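Local coordinates for type III secretion system effector protein ExoU (Pseudomonas fluorescens, PDB 4QMK), which is a secreted effector that probably acts as a patatin-like phospholipase at the plasma membrane, where a phosphatidylinositol 4,5-bisphosphate-binding domain directs it, at residues Gly116-Ala119 / Lys120-Thr123; Leu375-Phe378 / Ser379-Val383. One frame throughout, in Å; residues are numbered along the deposited sequence. Where two conformers were deposited one is given.

Contact 1 (Gly116-Ala119 / Lys120-Thr123); sequences GMDA and KAFT
Met-117 and Asp-118 meet the first turn of helix 119-127 in different ways. Met-117 brings its methyl end, and Asp-118 a carboxylate oxygen. The Asp-118 carboxylate reaches forward to the first turn of the helix. Its OD1 accepts from Ala-121 N at 2.8 Å. The bond is nearly straight, 169° at the hydrogen, and the N-H comes nearly along the C-O axis of the acceptor. CG of Asp-118 sits between the backbone N and the carbonyl carbon, chi1 76°, which swings OD1 toward the helix. The same oxygen lies 3.4 Å from CB of Ala-121.

The Met-117 chain bends at chi3, 42°, and this carries CE across to the backbone of the helix. CE lies 3.2 Å from Phe-122 N, 3.8 Å from Ala-121 CB and 3.9 Å from Phe-122 CB. It reaches the Phe-122 ring at the edge, near the ring plane. Asp-118 is the N-cap. Met-117 just before it and Phe-122 four places after it form a hydrophobic staple over the capped turn. Gly-116, with positive phi, closes the preceding helix 107-114 in a Schellman motif, so one helix ends and the next starts within a few residues. In the patatin-like fold, helix 107-114 follows the probable nucleophile elbow.

The Phe-122 ring leads away from the cap and packs on Cys-109 and Leu-113 of helix 107-114 and on Pro-82. Ala-119 N gives its hydrogen to Glu-89 of helix 81-90. The backbone bonds of the turn are regular: Phe-122 N donates to Asp-118 O at 2.9 Å, and Thr-123 N to Ala-119 O at 2.7 Å. Thr-123 OG1 has Gln-86 NE2 of helix 81-90 as a hydrogen-bond partner.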
loop_
_atom_site.group_PDB
_atom_site.type_symbol
_atom_site.label_atom_id
_atom_site.label_comp_id
_atom_site.label_asym_id
_atom_site.label_seq_id
_atom_site.Cartn_x
_atom_site.Cartn_y
_atom_site.Cartn_z
ATOM N N GLY A 116 22.790 8.981 6.425
ATOM C CA GLY A 116 24.083 9.453 5.963
ATOM C C GLY A 116 24.716 10.532 6.806
ATOM O O GLY A 116 25.587 11.192 6.333
ATOM N N MET A 117 24.298 10.697 8.054
ATOM C CA MET A 117 24.957 11.646 8.922
ATOM C C MET A 117 26.342 11.135 9.248
ATOM O O MET A 117 26.479 10.008 9.692
ATOM C CB MET A 117 24.168 11.890 10.240
ATOM C CG MET A 117 22.955 12.774 10.066
ATOM S SD MET A 117 22.209 13.395 11.603
ATOM C CE MET A 117 23.655 13.816 12.540
ATOM N N ASP A 118 27.353 11.996 9.108
ATOM C CA ASP A 118 28.731 11.673 9.480
ATOM C C ASP A 118 28.948 11.792 11.011
ATOM O O ASP A 118 28.092 12.264 11.756
ATOM C CB ASP A 118 29.758 12.502 8.661
ATOM C CG ASP A 118 29.900 13.988 9.119
ATOM O OD1 ASP A 118 29.438 14.430 10.201
ATOM O OD2 ASP A 118 30.534 14.747 8.343
ATOM N N ALA A 119 30.122 11.395 11.459
ATOM C CA ALA A 119 30.404 11.320 12.869
ATOM C C ALA A 119 30.267 12.651 13.574
ATOM O O ALA A 119 29.690 12.748 14.664
ATOM C CB ALA A 119 31.799 10.736 13.081
ATOM N N LYS A 120 30.801 13.677 12.953
ATOM C CA LYS A 120 30.822 14.987 13.544
ATOM C C LYS A 120 29.407 15.560 13.705
ATOM O O LYS A 120 29.020 15.944 14.802
ATOM C CB LYS A 120 31.762 15.821 12.702
ATOM C CG LYS A 120 32.951 14.927 12.302
ATOM C CD LYS A 120 34.306 15.617 12.406
ATOM C CE LYS A 120 35.447 14.623 12.231
ATOM N NZ LYS A 120 36.762 15.302 12.314
ATOM N N ALA A 121 28.632 15.570 12.622
ATOM C CA ALA A 121 27.243 16.033 12.664
ATOM C C ALA A 121 26.486 15.239 13.717
ATOM O O ALA A 121 25.840 15.810 14.600
ATOM C CB ALA A 121 26.600 15.842 11.301
ATOM N N PHE A 122 26.624 13.913 13.644
ATOM C CA PHE A 122 26.009 13.019 14.610
ATOM C C PHE A 122 26.410 13.294 16.073
ATOM O O PHE A 122 25.590 13.175 16.970
ATOM C CB PHE A 122 26.276 11.532 14.251
ATOM C CG PHE A 122 25.541 10.578 15.142
ATOM C CD1 PHE A 122 24.205 10.392 14.987
ATOM C CD2 PHE A 122 26.184 9.936 16.171
ATOM C CE1 PHE A 122 23.498 9.556 15.831
ATOM C CE2 PHE A 122 25.511 9.064 17.005
ATOM C CZ PHE A 122 24.153 8.872 16.843
ATOM N N THR A 123 27.668 13.592 16.316
ATOM C CA THR A 123 28.119 13.900 17.679
ATOM C C THR A 123 27.492 15.198 18.183
ATOM O O THR A 123 26.994 15.283 19.304
ATOM C CB THR A 123 29.650 14.069 17.741
ATOM O OG1 THR A 123 30.278 12.996 17.004
ATOM C CG2 THR A 123 30.115 14.081 19.168
#

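Contact 2 (Leu375-Phe378 / Ser379-Val383); sequences LQAF and SEQTV
Phe-378 O is gripped by two groups. Thr-382 OG1 donates to it at 2.6 Å, coming from above the carbonyl plane, and Gln-381 N adds a weak bond at 3.2 Å. That N-H also bonds weakly to Ala-377 O. This is the C-terminal end of helix 374-380, where the chain passes through Gln-381 into strand 382-389 of the mixed sheet of the patatin-like fold. That strand runs parallel to its neighbour 332-337. With OG1 of Thr-382 beside its own backbone N, chi1 -67°, the hydroxyl is held on the side of the helix end. The same oxygen lies over one face of the Phe-378 ring, 4.0 Å from CE1. The ring and Thr-382 both also touch Ile-334 of strand 332-337.

In the helix, Glu-380 N donates to Gln-376 O at 2.8 Å. The Glu-380 side chain runs out past this carbonyl, and its CG is 3.2 Å from Gln-376 O. Its carboxylate stands almost at right angles, 87°, to the amide of Gln-376, which is poorly ordered. The Gln-381 side chain folds back along the last turn beside Ala-377. Its OE1 accepts from Ala-332 N, while NE2 lies 3.6 Å from Ala-377 CB.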
loop_
_atom_site.group_PDB
_atom_site.type_symbol
_atom_site.label_atom_id
_atom_site.label_comp_id
_atom_site.label_asym_id
_atom_site.label_seq_id
_atom_site.Cartn_x
_atom_site.Cartn_y
_atom_site.Cartn_z
ATOM N N LEU A 375 25.203 -18.266 17.085
ATOM C CA LEU A 375 25.141 -17.763 18.458
ATOM C C LEU A 375 26.471 -17.195 18.944
ATOM O O LEU A 375 26.500 -16.139 19.599
ATOM C CB LEU A 375 24.661 -18.848 19.426
ATOM C CG LEU A 375 23.243 -19.365 19.175
ATOM C CD1 LEU A 375 22.787 -20.312 20.285
ATOM C CD2 LEU A 375 22.268 -18.204 19.029
ATOM N N GLN A 376 27.566 -17.899 18.647
ATOM C CA GLN A 376 28.900 -17.427 19.042
ATOM C C GLN A 376 29.413 -16.407 18.066
ATOM O O GLN A 376 30.252 -15.575 18.416
ATOM C CB GLN A 376 29.942 -18.560 19.104
ATOM C CG GLN A 376 29.719 -19.654 20.145
ATOM C CD GLN A 376 31.019 -20.331 20.578
ATOM O OE1 GLN A 376 32.116 -19.833 20.301
ATOM N NE2 GLN A 376 30.900 -21.455 21.277
ATOM N N ALA A 377 28.943 -16.491 16.830
ATOM C CA ALA A 377 29.327 -15.518 15.828
ATOM C C ALA A 377 28.740 -14.184 16.270
ATOM O O ALA A 377 29.386 -13.163 16.203
ATOM C CB ALA A 377 28.806 -15.922 14.452
ATOM N N PHE A 378 27.509 -14.245 16.751
ATOM C CA PHE A 378 26.794 -13.115 17.264
ATOM C C PHE A 378 27.591 -12.499 18.419
ATOM O O PHE A 378 27.820 -11.251 18.444
ATOM C CB PHE A 378 25.395 -13.558 17.699
ATOM C CG PHE A 378 24.580 -12.504 18.393
ATOM C CD1 PHE A 378 24.642 -12.330 19.791
ATOM C CD2 PHE A 378 23.689 -11.715 17.666
ATOM C CE1 PHE A 378 23.874 -11.346 20.432
ATOM C CE2 PHE A 378 22.916 -10.740 18.307
ATOM C CZ PHE A 378 23.005 -10.558 19.685
ATOM N N SER A 379 28.091 -13.328 19.331
ATOM C CA SER A 379 28.760 -12.739 20.495
ATOM C C SER A 379 30.176 -12.298 20.178
ATOM O O SER A 379 30.654 -11.388 20.782
ATOM C CB SER A 379 28.665 -13.632 21.759
ATOM O OG SER A 379 29.681 -14.580 21.814
ATOM N N GLU A 380 30.844 -12.926 19.212
ATOM C CA GLU A 380 32.161 -12.470 18.780
ATOM C C GLU A 380 32.039 -11.122 18.063
ATOM O O GLU A 380 32.997 -10.310 18.039
ATOM C CB GLU A 380 32.771 -13.467 17.791
ATOM C CG GLU A 380 33.352 -14.735 18.415
ATOM C CD GLU A 380 33.569 -15.870 17.403
ATOM O OE1 GLU A 380 33.402 -15.650 16.184
ATOM O OE2 GLU A 380 33.890 -17.000 17.825
ATOM N N GLN A 381 30.874 -10.881 17.472
ATOM C CA GLN A 381 30.645 -9.679 16.732
ATOM C C GLN A 381 30.011 -8.587 17.565
ATOM O O GLN A 381 29.587 -7.567 17.037
ATOM C CB GLN A 381 29.768 -10.007 15.547
ATOM C CG GLN A 381 30.571 -10.718 14.473
ATOM C CD GLN A 381 29.726 -11.480 13.467
ATOM O OE1 GLN A 381 28.879 -10.925 12.772
ATOM N NE2 GLN A 381 29.997 -12.733 13.355
ATOM N N THR A 382 29.908 -8.824 18.872
ATOM C CA THR A 382 29.227 -7.918 19.758
ATOM C C THR A 382 30.255 -7.081 20.477
ATOM O O THR A 382 31.259 -7.633 20.915
ATOM C CB THR A 382 28.436 -8.703 20.804
ATOM O OG1 THR A 382 27.362 -9.408 20.152
ATOM C CG2 THR A 382 27.896 -7.812 21.842
ATOM N N VAL A 383 30.015 -5.768 20.598
ATOM C CA VAL A 383 30.902 -4.910 21.376
ATOM C C VAL A 383 30.088 -4.257 22.483
ATOM O O VAL A 383 28.971 -3.740 22.255
ATOM C CB VAL A 383 31.629 -3.858 20.479
ATOM C CG1 VAL A 383 30.672 -2.854 19.911
ATOM C CG2 VAL A 383 32.731 -3.165 21.234
#

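Both contacts are local, each at one end of a short helix. Contact 1 starts a helix and contact 2 finishes one, so their chemistry differs. At 116-123 a side-chain carboxylate takes a backbone N-H. At 375-383 a side-chain hydroxyl serves a backbone carbonyl. Contact 1 is partly buried, with Met-117, Ala-119 and Phe-122 set among helices 81-90 and 107-114. Contact 2 lies at the surface, and its strand end pairs with strand 332-337 beside helix 408-431. They hold different elements. The centres of contact 1 and contact 2 are about 26 Å apart. The nearest atoms of contact 1 and contact 2 are about 13 Å apart, without touching.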